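Local coordinates for putative nucleic acid-binding lipoprotein (Klebsiella pneumoniae subsp. pneumoniae MGH 78578, PDB 3F1Z), which is of unknown function but adopts an OB-fold, consistent with a lipoprotein that binds nucleic acid, at residues V108-H116 against T125-K133; S70-R78 against T89-V100. All coordinates share one frame; numbering follows the deposited sequence.

Interaction 1 (V108-H116 against T125-K133)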
ATOM      1  N   VAL A 108       8.436   9.693  -5.434  1.00 29.37           N
ATOM      2  CA  VAL A 108       7.342   8.947  -6.016  1.00 28.92           C
ATOM      3  C   VAL A 108       7.745   7.484  -5.997  1.00 28.92           C
ATOM      4  O   VAL A 108       8.900   7.165  -6.203  1.00 31.88           O
ATOM      5  CB  VAL A 108       7.048   9.428  -7.474  1.00 28.49           C
ATOM      6  CG1 VAL A 108       6.049   8.544  -8.159  1.00 28.29           C
ATOM      7  CG2 VAL A 108       6.558  10.859  -7.475  1.00 26.92           C
ATOM      8  N   ALA A 109       6.824   6.589  -5.689  1.00 27.68           N
ATOM      9  CA  ALA A 109       7.108   5.156  -5.748  1.00 27.27           C
ATOM     10  C   ALA A 109       5.862   4.431  -6.221  1.00 27.45           C
ATOM     11  O   ALA A 109       4.778   4.996  -6.193  1.00 27.68           O
ATOM     12  CB  ALA A 109       7.531   4.610  -4.405  1.00 26.15           C
ATOM     13  N   THR A 110       6.043   3.176  -6.622  1.00 28.42           N
ATOM     14  CA  THR A 110       4.981   2.305  -7.041  1.00 29.06           C
ATOM     15  C   THR A 110       5.173   1.048  -6.264  1.00 29.23           C
ATOM     16  O   THR A 110       6.248   0.451  -6.286  1.00 29.14           O
ATOM     17  CB  THR A 110       5.050   1.988  -8.537  1.00 30.25           C
ATOM     18  OG1 THR A 110       5.057   3.213  -9.260  1.00 30.39           O
ATOM     19  CG2 THR A 110       3.821   1.149  -8.997  1.00 29.26           C
ATOM     20  N   ILE A 111       4.106   0.627  -5.595  1.00 28.99           N
ATOM     21  CA  ILE A 111       4.129  -0.532  -4.731  1.00 28.27           C
ATOM     22  C   ILE A 111       2.918  -1.424  -4.986  1.00 28.29           C
ATOM     23  O   ILE A 111       1.792  -0.943  -5.142  1.00 28.33           O
ATOM     24  CB  ILE A 111       4.114  -0.062  -3.268  1.00 29.34           C
ATOM     25  CG1 ILE A 111       5.256   0.941  -3.033  1.00 29.23           C
ATOM     26  CG2 ILE A 111       4.196  -1.256  -2.283  1.00 29.53           C
ATOM     27  CD1 ILE A 111       5.391   1.455  -1.609  1.00 27.71           C
ATOM     28  N   VAL A 112       3.169  -2.722  -5.090  1.00 29.26           N
ATOM     29  CA  VAL A 112       2.133  -3.728  -5.240  1.00 28.28           C
ATOM     30  C   VAL A 112       1.835  -4.221  -3.838  1.00 28.82           C
ATOM     31  O   VAL A 112       2.758  -4.458  -3.071  1.00 30.22           O
ATOM     32  CB  VAL A 112       2.592  -4.913  -6.062  1.00 27.69           C
ATOM     33  CG1 VAL A 112       1.442  -6.023  -6.152  1.00 29.39           C
ATOM     34  CG2 VAL A 112       2.887  -4.452  -7.380  1.00 29.52           C
ATOM     35  N   GLY A 113       0.563  -4.390  -3.505  1.00 28.45           N
ATOM     36  CA  GLY A 113       0.192  -4.862  -2.191  1.00 28.61           C
ATOM     37  C   GLY A 113      -1.109  -5.593  -2.281  1.00 29.02           C
ATOM     38  O   GLY A 113      -1.819  -5.451  -3.300  1.00 29.46           O
ATOM     39  N   GLN A 114      -1.447  -6.329  -1.210  1.00 28.68           N
ATOM     40  CA  GLN A 114      -2.653  -7.153  -1.162  1.00 27.80           C
ATOM     41  C   GLN A 114      -3.682  -6.616  -0.199  1.00 28.56           C
ATOM     42  O   GLN A 114      -3.344  -6.191   0.902  1.00 28.27           O
ATOM     43  CB  GLN A 114      -2.296  -8.570  -0.781  1.00 27.50           C
ATOM     44  CG  GLN A 114      -3.452  -9.537  -0.943  1.00 28.32           C
ATOM     45  CD  GLN A 114      -3.081 -10.975  -0.627  1.00 28.19           C
ATOM     46  OE1 GLN A 114      -2.274 -11.233   0.274  1.00 29.93           O
ATOM     47  NE2 GLN A 114      -3.680 -11.911  -1.343  1.00 25.38           N
ATOM     48  N   VAL A 115      -4.952  -6.628  -0.611  1.00 30.20           N
ATOM     49  CA  VAL A 115      -6.038  -6.160   0.253  1.00 30.20           C
ATOM     50  C   VAL A 115      -6.514  -7.281   1.144  1.00 31.66           C
ATOM     51  O   VAL A 115      -6.899  -8.364   0.688  1.00 31.24           O
ATOM     52  CB  VAL A 115      -7.249  -5.636  -0.539  1.00 31.23           C
ATOM     53  CG1 VAL A 115      -8.352  -5.171   0.417  1.00 30.35           C
ATOM     54  CG2 VAL A 115      -6.841  -4.491  -1.476  1.00 30.71           C
ATOM     55  N   HIS A 116      -6.393  -7.036   2.438  1.00 33.90           N
ATOM     56  CA  HIS A 116      -6.894  -7.923   3.484  1.00 34.81           C
ATOM     57  C   HIS A 116      -8.113  -7.207   4.024  1.00 35.25           C
ATOM     58  O   HIS A 116      -8.414  -6.081   3.599  1.00 36.18           O
ATOM     59  CB  HIS A 116      -5.819  -8.127   4.554  1.00 34.97           C
ATOM     60  CG  HIS A 116      -4.726  -9.052   4.118  1.00 34.78           C
ATOM     61  ND1 HIS A 116      -3.813  -9.596   4.996  1.00 35.45           N
ATOM     62  CD2 HIS A 116      -4.425  -9.558   2.898  1.00 34.94           C
ATOM     63  CE1 HIS A 116      -2.963 -10.357   4.326  1.00 35.16           C
ATOM     64  NE2 HIS A 116      -3.330 -10.378   3.055  1.00 35.13           N
ATOM     65  N   THR A 125      -4.872  -0.922   4.768  1.00 30.76           N
ATOM     66  CA  THR A 125      -3.429  -0.976   4.903  1.00 29.55           C
ATOM     67  C   THR A 125      -3.061  -2.192   4.055  1.00 29.04           C
ATOM     68  O   THR A 125      -3.458  -3.323   4.364  1.00 28.24           O
ATOM     69  CB  THR A 125      -2.973  -1.146   6.360  1.00 29.29           C
ATOM     70  OG1 THR A 125      -3.390   0.001   7.107  1.00 28.15           O
ATOM     71  CG2 THR A 125      -1.451  -1.235   6.408  1.00 29.36           C
ATOM     72  N   LEU A 126      -2.379  -1.942   2.948  1.00 28.71           N
ATOM     73  CA  LEU A 126      -1.986  -2.994   2.032  1.00 29.94           C
ATOM     74  C   LEU A 126      -0.896  -3.869   2.686  1.00 30.71           C
ATOM     75  O   LEU A 126       0.011  -3.349   3.350  1.00 31.69           O
ATOM     76  CB  LEU A 126      -1.551  -2.417   0.682  1.00 28.99           C
ATOM     77  CG  LEU A 126      -2.709  -1.794  -0.109  1.00 28.28           C
ATOM     78  CD1 LEU A 126      -2.249  -1.272  -1.467  1.00 26.63           C
ATOM     79  CD2 LEU A 126      -3.809  -2.806  -0.296  1.00 26.74           C
ATOM     80  N   GLN A 127      -1.051  -5.179   2.517  1.00 29.87           N
ATOM     81  CA  GLN A 127      -0.219  -6.199   3.130  1.00 30.69           C
ATOM     82  C   GLN A 127       0.680  -6.877   2.102  1.00 30.21           C
ATOM     83  O   GLN A 127       0.407  -6.798   0.912  1.00 27.23           O
ATOM     84  CB  GLN A 127      -1.149  -7.262   3.748  1.00 30.53           C
ATOM     85  CG  GLN A 127      -2.154  -6.670   4.723  1.00 30.76           C
ATOM     86  CD  GLN A 127      -1.492  -6.048   5.941  1.00 31.76           C
ATOM     87  OE1 GLN A 127      -0.527  -6.595   6.461  1.00 33.05           O
ATOM     88  NE2 GLN A 127      -2.005  -4.903   6.404  1.00 31.03           N
ATOM     89  N   ASN A 128       1.711  -7.588   2.589  1.00 31.23           N
ATOM     90  CA  ASN A 128       2.702  -8.331   1.741  1.00 32.94           C
ATOM     91  C   ASN A 128       3.212  -7.545   0.546  1.00 31.89           C
ATOM     92  O   ASN A 128       3.259  -8.033  -0.544  1.00 31.67           O
ATOM     93  CB  ASN A 128       2.127  -9.646   1.284  1.00 35.56           C
ATOM     94  CG  ASN A 128       1.743 -10.522   2.449  1.00 40.81           C
ATOM     95  OD1 ASN A 128       2.562 -10.776   3.360  1.00 45.27           O
ATOM     96  ND2 ASN A 128       0.483 -11.002   2.449  1.00 44.39           N
ATOM     97  N   PRO A 129       3.600  -6.301   0.770  1.00 31.19           N
ATOM     98  CA  PRO A 129       3.901  -5.482  -0.362  1.00 31.46           C
ATOM     99  C   PRO A 129       5.191  -5.739  -1.026  1.00 31.98           C
ATOM    100  O   PRO A 129       6.091  -6.325  -0.428  1.00 32.98           O
ATOM    101  CB  PRO A 129       3.910  -4.058   0.215  1.00 30.93           C
ATOM    102  CG  PRO A 129       3.606  -4.183   1.624  1.00 31.77           C
ATOM    103  CD  PRO A 129       3.729  -5.576   2.035  1.00 31.30           C
ATOM    104  N   LYS A 130       5.307  -5.205  -2.236  1.00 32.89           N
ATOM    105  CA  LYS A 130       6.524  -5.350  -3.043  1.00 35.43           C
ATOM    106  C   LYS A 130       6.771  -4.030  -3.779  1.00 33.81           C
ATOM    107  O   LYS A 130       5.889  -3.538  -4.502  1.00 31.03           O
ATOM    108  CB  LYS A 130       6.352  -6.506  -4.031  1.00 36.69           C
ATOM    109  CG  LYS A 130       7.582  -6.879  -4.824  1.00 39.77           C
ATOM    110  CD  LYS A 130       7.206  -7.829  -6.045  1.00 40.13           C
ATOM    111  CE  LYS A 130       8.398  -8.397  -6.856  1.00 41.17           C
ATOM    112  NZ  LYS A 130       7.849  -9.392  -7.946  1.00 42.34           N
ATOM    113  N   VAL A 131       7.931  -3.422  -3.552  1.00 32.67           N
ATOM    114  CA  VAL A 131       8.232  -2.186  -4.239  1.00 32.99           C
ATOM    115  C   VAL A 131       8.632  -2.507  -5.676  1.00 34.49           C
ATOM    116  O   VAL A 131       9.530  -3.294  -5.901  1.00 35.07           O
ATOM    117  CB  VAL A 131       9.330  -1.369  -3.542  1.00 32.14           C
ATOM    118  CG1 VAL A 131       9.758  -0.155  -4.452  1.00 29.03           C
ATOM    119  CG2 VAL A 131       8.852  -0.899  -2.151  1.00 28.07           C
ATOM    120  N   VAL A 132       7.936  -1.911  -6.636  1.00 36.97           N
ATOM    121  CA  VAL A 132       8.160  -2.166  -8.056  1.00 39.27           C
ATOM    122  C   VAL A 132       9.222  -1.225  -8.568  1.00 41.22           C
ATOM    123  O   VAL A 132      10.232  -1.669  -9.105  1.00 42.68           O
ATOM    124  CB  VAL A 132       6.873  -1.943  -8.859  1.00 40.12           C
ATOM    125  CG1 VAL A 132       7.143  -2.126 -10.350  1.00 39.32           C
ATOM    126  CG2 VAL A 132       5.768  -2.877  -8.348  1.00 40.02           C
ATOM    127  N   LYS A 133       8.982   0.073  -8.405  1.00 43.49           N
ATOM    128  CA  LYS A 133       9.955   1.133  -8.753  1.00 47.48           C
ATOM    129  C   LYS A 133       9.670   2.440  -7.975  1.00 48.37           C
ATOM    130  O   LYS A 133       8.800   2.488  -7.084  1.00 46.78           O
ATOM    131  CB  LYS A 133       9.967   1.421 -10.267  1.00 48.48           C
ATOM    132  CG  LYS A 133       8.676   2.030 -10.773  1.00 48.56           C
ATOM    133  CD  LYS A 133       8.581   1.989 -12.295  1.00 49.28           C
ATOM    134  CE  LYS A 133       7.200   2.519 -12.731  1.00 49.38           C
ATOM    135  NZ  LYS A 133       6.752   1.808 -13.930  1.00 50.26           N
ATOM    136  OXT LYS A 133      10.330   3.475  -8.243  1.00 49.82           O
TER
HETATM  137  O   HOH W   1      -5.669  -4.355   3.391  1.00 26.86           O
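With CG set beside the backbone N (chi1 -55°) and the chain bent again at chi2, Gln127 lays its CG over one face of the His116 imidazole, a CH-pi contact 3.6 Å from CG to the ring centroid. Gln114 takes a different course, CG anti to the backbone N and the chain extended beyond it, carrying OE1 to His116, whose NE2 donates to it at 3.1 Å; the acceptor lies in the ring plane, but the imidazole comes from above the amide's carbonyl plane. Gln114 NE2 goes to the carbonyl of Gly49. In the OB-fold barrel strand 108-114 pairs antiparallel with 129-131, while 125-127, before the corner at Asn128, lies at about a right angle to it, though Gln114 and Gln127 still form an antiparallel pair. The register shifts by one between Val112-Lys130 and Gln114-Gln127, a beta bulge. Gln127 N reaches Gln114 O at 3.0 Å, nearly straight at 174°. At the far end Val132 and Lys133 both face Thr110 in a classic bulge, where Thr110 N donates to the terminal carboxylate atom Lys133 O at 2.9 Å. Val112 CG2 meets Val132 CG2 at 3.4 Å, and Val21 of helix 18-22 touches both valines.

Interaction 2 (S70-R78 against T89-V100)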
ATOM      1  N   SER A  70       8.895  -9.595  16.949  1.00 37.94           N
ATOM      2  CA  SER A  70       8.952  -9.019  15.628  1.00 37.01           C
ATOM      3  C   SER A  70       9.056  -7.487  15.579  1.00 35.89           C
ATOM      4  O   SER A  70       8.882  -6.789  16.577  1.00 35.25           O
ATOM      5  CB  SER A  70       7.678  -9.417  14.862  1.00 36.91           C
ATOM      6  OG  SER A  70       6.524  -8.955  15.565  1.00 37.73           O
ATOM      7  N   TYR A  71       9.363  -6.997  14.375  1.00 33.31           N
ATOM      8  CA  TYR A  71       9.263  -5.600  14.057  1.00 31.41           C
ATOM      9  C   TYR A  71       8.744  -5.578  12.642  1.00 30.79           C
ATOM     10  O   TYR A  71       8.756  -6.600  11.932  1.00 30.05           O
ATOM     11  CB  TYR A  71      10.591  -4.846  14.222  1.00 30.74           C
ATOM     12  CG  TYR A  71      11.671  -5.284  13.307  1.00 29.56           C
ATOM     13  CD1 TYR A  71      11.767  -4.753  12.049  1.00 29.56           C
ATOM     14  CD2 TYR A  71      12.560  -6.259  13.679  1.00 29.43           C
ATOM     15  CE1 TYR A  71      12.732  -5.160  11.188  1.00 30.36           C
ATOM     16  CE2 TYR A  71      13.575  -6.671  12.814  1.00 30.05           C
ATOM     17  CZ  TYR A  71      13.648  -6.112  11.575  1.00 30.13           C
ATOM     18  OH  TYR A  71      14.609  -6.495  10.703  1.00 30.48           O
ATOM     19  N   TYR A  72       8.268  -4.419  12.230  1.00 30.97           N
ATOM     20  CA  TYR A  72       7.708  -4.280  10.903  1.00 30.73           C
ATOM     21  C   TYR A  72       7.814  -2.805  10.517  1.00 31.23           C
ATOM     22  O   TYR A  72       8.302  -2.023  11.277  1.00 30.09           O
ATOM     23  CB  TYR A  72       6.276  -4.793  10.890  1.00 30.92           C
ATOM     24  CG  TYR A  72       5.317  -3.933  11.674  1.00 31.22           C
ATOM     25  CD1 TYR A  72       5.199  -4.072  13.047  1.00 32.11           C
ATOM     26  CD2 TYR A  72       4.545  -2.971  11.043  1.00 31.56           C
ATOM     27  CE1 TYR A  72       4.318  -3.285  13.798  1.00 32.36           C
ATOM     28  CE2 TYR A  72       3.625  -2.164  11.772  1.00 32.00           C
ATOM     29  CZ  TYR A  72       3.524  -2.328  13.153  1.00 32.56           C
ATOM     30  OH  TYR A  72       2.675  -1.530  13.898  1.00 32.54           O
ATOM     31  N   PHE A  73       7.371  -2.439   9.308  1.00 32.45           N
ATOM     32  CA  PHE A  73       7.465  -1.085   8.840  1.00 30.60           C
ATOM     33  C   PHE A  73       6.147  -0.650   8.275  1.00 31.81           C
ATOM     34  O   PHE A  73       5.496  -1.438   7.630  1.00 33.28           O
ATOM     35  CB  PHE A  73       8.437  -1.008   7.690  1.00 30.41           C
ATOM     36  CG  PHE A  73       9.811  -1.505   7.985  1.00 29.44           C
ATOM     37  CD1 PHE A  73      10.154  -2.800   7.742  1.00 29.52           C
ATOM     38  CD2 PHE A  73      10.789  -0.642   8.422  1.00 30.12           C
ATOM     39  CE1 PHE A  73      11.464  -3.253   7.992  1.00 29.55           C
ATOM     40  CE2 PHE A  73      12.084  -1.071   8.670  1.00 29.46           C
ATOM     41  CZ  PHE A  73      12.414  -2.387   8.456  1.00 29.84           C
ATOM     42  N   ILE A  74       5.766   0.602   8.501  1.00 33.28           N
ATOM     43  CA  ILE A  74       4.610   1.218   7.868  1.00 34.24           C
ATOM     44  C   ILE A  74       5.164   2.275   6.877  1.00 34.56           C
ATOM     45  O   ILE A  74       5.997   3.135   7.244  1.00 33.21           O
ATOM     46  CB  ILE A  74       3.706   1.932   8.885  1.00 36.01           C
ATOM     47  CG1 ILE A  74       3.079   0.943   9.830  1.00 37.97           C
ATOM     48  CG2 ILE A  74       2.505   2.529   8.204  1.00 37.29           C
ATOM     49  CD1 ILE A  74       2.086  -0.075   9.118  1.00 38.88           C
ATOM     50  N   VAL A  75       4.691   2.201   5.633  1.00 34.34           N
ATOM     51  CA  VAL A  75       5.025   3.151   4.565  1.00 32.71           C
ATOM     52  C   VAL A  75       3.712   3.828   4.181  1.00 32.13           C
ATOM     53  O   VAL A  75       2.713   3.157   3.930  1.00 31.84           O
ATOM     54  CB  VAL A  75       5.628   2.445   3.378  1.00 32.12           C
ATOM     55  CG1 VAL A  75       5.698   3.372   2.177  1.00 31.67           C
ATOM     56  CG2 VAL A  75       7.023   1.946   3.744  1.00 31.10           C
ATOM     57  N   THR A  76       3.696   5.160   4.226  1.00 31.27           N
ATOM     58  CA  THR A  76       2.495   5.939   3.962  1.00 30.50           C
ATOM     59  C   THR A  76       2.693   6.700   2.665  1.00 30.24           C
ATOM     60  O   THR A  76       3.739   7.321   2.459  1.00 30.30           O
ATOM     61  CB  THR A  76       2.208   6.949   5.083  1.00 30.81           C
ATOM     62  OG1 THR A  76       2.232   6.276   6.327  1.00 32.20           O
ATOM     63  CG2 THR A  76       0.849   7.628   4.916  1.00 30.37           C
HETATM   64  N   MSE A  77       1.644   6.726   1.844  1.00 29.87           N
HETATM   65  CA  MSE A  77       1.706   7.271   0.496  1.00 29.26           C
HETATM   66  C   MSE A  77       0.574   8.240   0.271  1.00 29.76           C
HETATM   67  O   MSE A  77      -0.560   7.950   0.672  1.00 29.21           O
HETATM   68  CB  MSE A  77       1.571   6.093  -0.483  1.00 28.96           C
HETATM   69  CG  MSE A  77       1.733   6.445  -1.924  1.00 29.00           C
HETATM   70 SE   MSE A  77       1.249   4.985  -3.134  0.75 26.62          SE
HETATM   71  CE  MSE A  77       3.004   4.117  -3.261  1.00 28.51           C
ATOM     72  N   ARG A  78       0.861   9.386  -0.356  1.00 29.70           N
ATOM     73  CA  ARG A  78      -0.213  10.310  -0.736  1.00 30.19           C
ATOM     74  C   ARG A  78      -0.369  10.327  -2.260  1.00 29.51           C
ATOM     75  O   ARG A  78       0.560   9.953  -2.982  1.00 26.64           O
ATOM     76  CB  ARG A  78       0.084  11.723  -0.269  1.00 31.39           C
ATOM     77  CG  ARG A  78       1.265  12.401  -0.956  1.00 31.84           C
ATOM     78  CD  ARG A  78       1.173  13.909  -0.734  1.00 32.65           C
ATOM     79  NE  ARG A  78       2.364  14.623  -1.160  1.00 32.92           N
ATOM     80  CZ  ARG A  78       2.633  14.973  -2.409  1.00 34.36           C
ATOM     81  NH1 ARG A  78       1.798  14.674  -3.410  1.00 35.22           N
ATOM     82  NH2 ARG A  78       3.764  15.622  -2.667  1.00 34.41           N
ATOM     83  N   THR A  89      -1.584   3.366   3.341  1.00 31.12           N
ATOM     84  CA  THR A  89      -0.455   2.820   4.067  1.00 32.07           C
ATOM     85  C   THR A  89      -0.234   1.386   3.623  1.00 31.55           C
ATOM     86  O   THR A  89      -1.176   0.717   3.184  1.00 30.51           O
ATOM     87  CB  THR A  89      -0.693   2.782   5.573  1.00 32.94           C
ATOM     88  OG1 THR A  89      -1.925   2.037   5.797  1.00 36.62           O
ATOM     89  CG2 THR A  89      -0.803   4.206   6.175  1.00 30.50           C
ATOM     90  N   PHE A  90       1.016   0.943   3.754  1.00 29.36           N
ATOM     91  CA  PHE A  90       1.447  -0.375   3.420  1.00 29.25           C
ATOM     92  C   PHE A  90       2.193  -0.940   4.614  1.00 29.38           C
ATOM     93  O   PHE A  90       2.966  -0.254   5.247  1.00 29.01           O
ATOM     94  CB  PHE A  90       2.450  -0.316   2.277  1.00 30.03           C
ATOM     95  CG  PHE A  90       1.906   0.238   1.008  1.00 29.98           C
ATOM     96  CD1 PHE A  90       1.753   1.589   0.842  1.00 29.83           C
ATOM     97  CD2 PHE A  90       1.656  -0.595  -0.055  1.00 30.15           C
ATOM     98  CE1 PHE A  90       1.273   2.102  -0.312  1.00 29.79           C
ATOM     99  CE2 PHE A  90       1.196  -0.088  -1.223  1.00 30.92           C
ATOM    100  CZ  PHE A  90       0.988   1.263  -1.342  1.00 30.54           C
ATOM    101  N   ASN A  91       2.040  -2.219   4.867  1.00 30.92           N
ATOM    102  CA  ASN A  91       2.658  -2.841   6.031  1.00 31.03           C
ATOM    103  C   ASN A  91       3.661  -3.850   5.536  1.00 31.85           C
ATOM    104  O   ASN A  91       3.275  -4.892   4.996  1.00 31.09           O
ATOM    105  CB  ASN A  91       1.585  -3.526   6.857  1.00 31.41           C
ATOM    106  CG  ASN A  91       2.111  -4.135   8.124  1.00 31.82           C
ATOM    107  OD1 ASN A  91       3.221  -4.568   8.184  1.00 33.74           O
ATOM    108  ND2 ASN A  91       1.289  -4.152   9.163  1.00 34.05           N
ATOM    109  N   PHE A  92       4.945  -3.535   5.742  1.00 31.11           N
ATOM    110  CA  PHE A  92       6.046  -4.407   5.312  1.00 30.37           C
ATOM    111  C   PHE A  92       6.616  -5.186   6.465  1.00 30.52           C
ATOM    112  O   PHE A  92       7.081  -4.589   7.437  1.00 31.76           O
ATOM    113  CB  PHE A  92       7.209  -3.591   4.745  1.00 29.31           C
ATOM    114  CG  PHE A  92       6.987  -2.984   3.359  1.00 28.55           C
ATOM    115  CD1 PHE A  92       6.375  -1.758   3.208  1.00 29.24           C
ATOM    116  CD2 PHE A  92       7.512  -3.577   2.241  1.00 28.40           C
ATOM    117  CE1 PHE A  92       6.246  -1.156   1.949  1.00 28.88           C
ATOM    118  CE2 PHE A  92       7.384  -2.972   0.975  1.00 29.37           C
ATOM    119  CZ  PHE A  92       6.761  -1.762   0.845  1.00 28.64           C
ATOM    120  N   GLY A  93       6.602  -6.516   6.359  1.00 31.00           N
ATOM    121  CA  GLY A  93       7.215  -7.393   7.372  1.00 28.52           C
ATOM    122  C   GLY A  93       8.733  -7.213   7.373  1.00 29.95           C
ATOM    123  O   GLY A  93       9.325  -6.640   6.432  1.00 28.91           O
ATOM    124  N   SER A  94       9.367  -7.729   8.418  1.00 30.26           N
ATOM    125  CA  SER A  94      10.786  -7.568   8.619  1.00 30.42           C
ATOM    126  C   SER A  94      11.617  -8.180   7.530  1.00 31.63           C
ATOM    127  O   SER A  94      12.745  -7.728   7.278  1.00 33.06           O
ATOM    128  CB  SER A  94      11.214  -8.135   9.998  1.00 30.94           C
ATOM    129  OG  SER A  94      10.745  -9.452  10.250  1.00 30.19           O
ATOM    130  N   HIS A  95      11.069  -9.183   6.869  1.00 32.01           N
ATOM    131  CA  HIS A  95      11.772  -9.865   5.788  1.00 33.61           C
ATOM    132  C   HIS A  95      11.875  -9.011   4.520  1.00 34.08           C
ATOM    133  O   HIS A  95      12.555  -9.397   3.581  1.00 33.54           O
ATOM    134  CB  HIS A  95      11.080 -11.196   5.457  1.00 32.85           C
ATOM    135  CG  HIS A  95       9.661 -11.031   5.046  1.00 32.80           C
ATOM    136  ND1 HIS A  95       9.243 -11.201   3.744  1.00 34.50           N
ATOM    137  CD2 HIS A  95       8.567 -10.663   5.750  1.00 32.11           C
ATOM    138  CE1 HIS A  95       7.945 -10.953   3.666  1.00 33.67           C
ATOM    139  NE2 HIS A  95       7.514 -10.629   4.871  1.00 32.87           N
ATOM    140  N   ASN A  96      11.215  -7.860   4.492  1.00 34.75           N
ATOM    141  CA  ASN A  96      11.273  -7.038   3.309  1.00 36.43           C
ATOM    142  C   ASN A  96      11.857  -5.681   3.648  1.00 37.00           C
ATOM    143  O   ASN A  96      11.433  -4.648   3.120  1.00 38.13           O
ATOM    144  CB  ASN A  96       9.893  -6.944   2.608  1.00 37.28           C
ATOM    145  CG  ASN A  96      10.039  -6.630   1.123  1.00 39.14           C
ATOM    146  OD1 ASN A  96      11.184  -6.578   0.599  1.00 41.24           O
ATOM    147  ND2 ASN A  96       8.913  -6.386   0.429  1.00 38.92           N
ATOM    148  N   SER A  97      12.866  -5.677   4.513  1.00 36.40           N
ATOM    149  CA  SER A  97      13.463  -4.436   4.903  1.00 36.18           C
ATOM    150  C   SER A  97      14.288  -3.847   3.760  1.00 36.49           C
ATOM    151  O   SER A  97      14.434  -2.630   3.683  1.00 37.71           O
ATOM    152  CB  SER A  97      14.241  -4.566   6.229  1.00 35.73           C
ATOM    153  OG  SER A  97      15.381  -5.334   6.111  1.00 34.54           O
ATOM    154  N   ALA A  98      14.811  -4.673   2.866  1.00 35.70           N
ATOM    155  CA  ALA A  98      15.531  -4.148   1.685  1.00 35.96           C
ATOM    156  C   ALA A  98      14.638  -3.198   0.863  1.00 35.75           C
ATOM    157  O   ALA A  98      15.081  -2.125   0.420  1.00 35.65           O
ATOM    158  CB  ALA A  98      16.022  -5.273   0.801  1.00 34.68           C
ATOM    159  N   ASP A  99      13.384  -3.568   0.651  1.00 34.87           N
ATOM    160  CA  ASP A  99      12.539  -2.714  -0.152  1.00 35.04           C
ATOM    161  C   ASP A  99      12.297  -1.402   0.568  1.00 34.44           C
ATOM    162  O   ASP A  99      12.333  -0.327  -0.058  1.00 34.23           O
ATOM    163  CB  ASP A  99      11.184  -3.341  -0.434  1.00 36.91           C
ATOM    164  CG  ASP A  99      11.153  -4.259  -1.651  1.00 37.85           C
ATOM    165  OD1 ASP A  99      12.198  -4.522  -2.288  1.00 37.93           O
ATOM    166  OD2 ASP A  99      10.010  -4.727  -1.935  1.00 39.36           O
ATOM    167  N   VAL A 100      12.047  -1.500   1.881  1.00 33.12           N
ATOM    168  CA  VAL A 100      11.729  -0.331   2.689  1.00 31.93           C
ATOM    169  C   VAL A 100      12.904   0.637   2.722  1.00 32.07           C
ATOM    170  O   VAL A 100      12.715   1.838   2.627  1.00 31.86           O
ATOM    171  CB  VAL A 100      11.302  -0.705   4.113  1.00 30.82           C
ATOM    172  CG1 VAL A 100      11.033   0.554   4.948  1.00 28.94           C
ATOM    173  CG2 VAL A 100      10.054  -1.593   4.079  1.00 30.92           C
TER
HETATM  174  O   HOH W   2       7.442  -8.505  10.447  1.00 27.15           O
HETATM  175  O   HOH W   3      10.316  -9.924  12.919  1.00 31.36           O
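Phe73 packs its ring against Val100 on helix 97-100, with Val100 CG1 over one face at 4.1 Å from the centroid. Ser97 CB approaches the same ring obliquely, 3.5 Å from Phe73 CE1. Val75 CG2 touches Phe92 CE1 at 3.7 Å, while Val100 CG2 lies over a face of the Phe92 ring. Selenomethionine Met77, extended through chi1 and chi2, sets SE at the edge of the Phe90 ring in a Met-aromatic contact, and the bend at chi3 (-90°) turns CE to 4.0 Å from Phe90 CE1. On the other face of the hairpin Asn91 OD1 lies 3.5 Å from Tyr72 CD2. Ser94 CB sits over one face of the Tyr71 ring, a CH-pi contact; Arg63 makes a cation-pi contact with that tyrosine. Water 2 joins Tyr71 O to Ser94 N. What positions all this is an antiparallel hairpin of the OB-fold: Phe73 pairs with Phe92, and Val75 with Phe90, through four backbone hydrogen bonds. Asn96 donates from ND2 to Asp99 OD2, an oxygen that also accepts from Val131 N. The backbone thus fixes the register, whereas the short helix is held against strand 71-78 mainly by apolar and CH-pi packing.

How the interactions relate
Both contacts belong to one curled OB-fold sheet, where strands 88-93 and 125-127 run side by side. Leu126 O probably accepts from Asn91 N, and the Thr125 and Thr89 hydroxyls probably share a hydrogen bond. Interaction 1 lies more centrally, its centre about 4 Å from the centre of the chain against about 9 Å for the centre of interaction 2, yet its ends reach the surface; each is partly buried. Their interiors meet at Ile111, which touches Met77, Phe90 and Phe92. Interaction 2 is the more aromatic and brings a helix onto its strands, while 108-116 against 125-133 relies on bulged backbone pairing, aliphatic side chains and a polar group at one end.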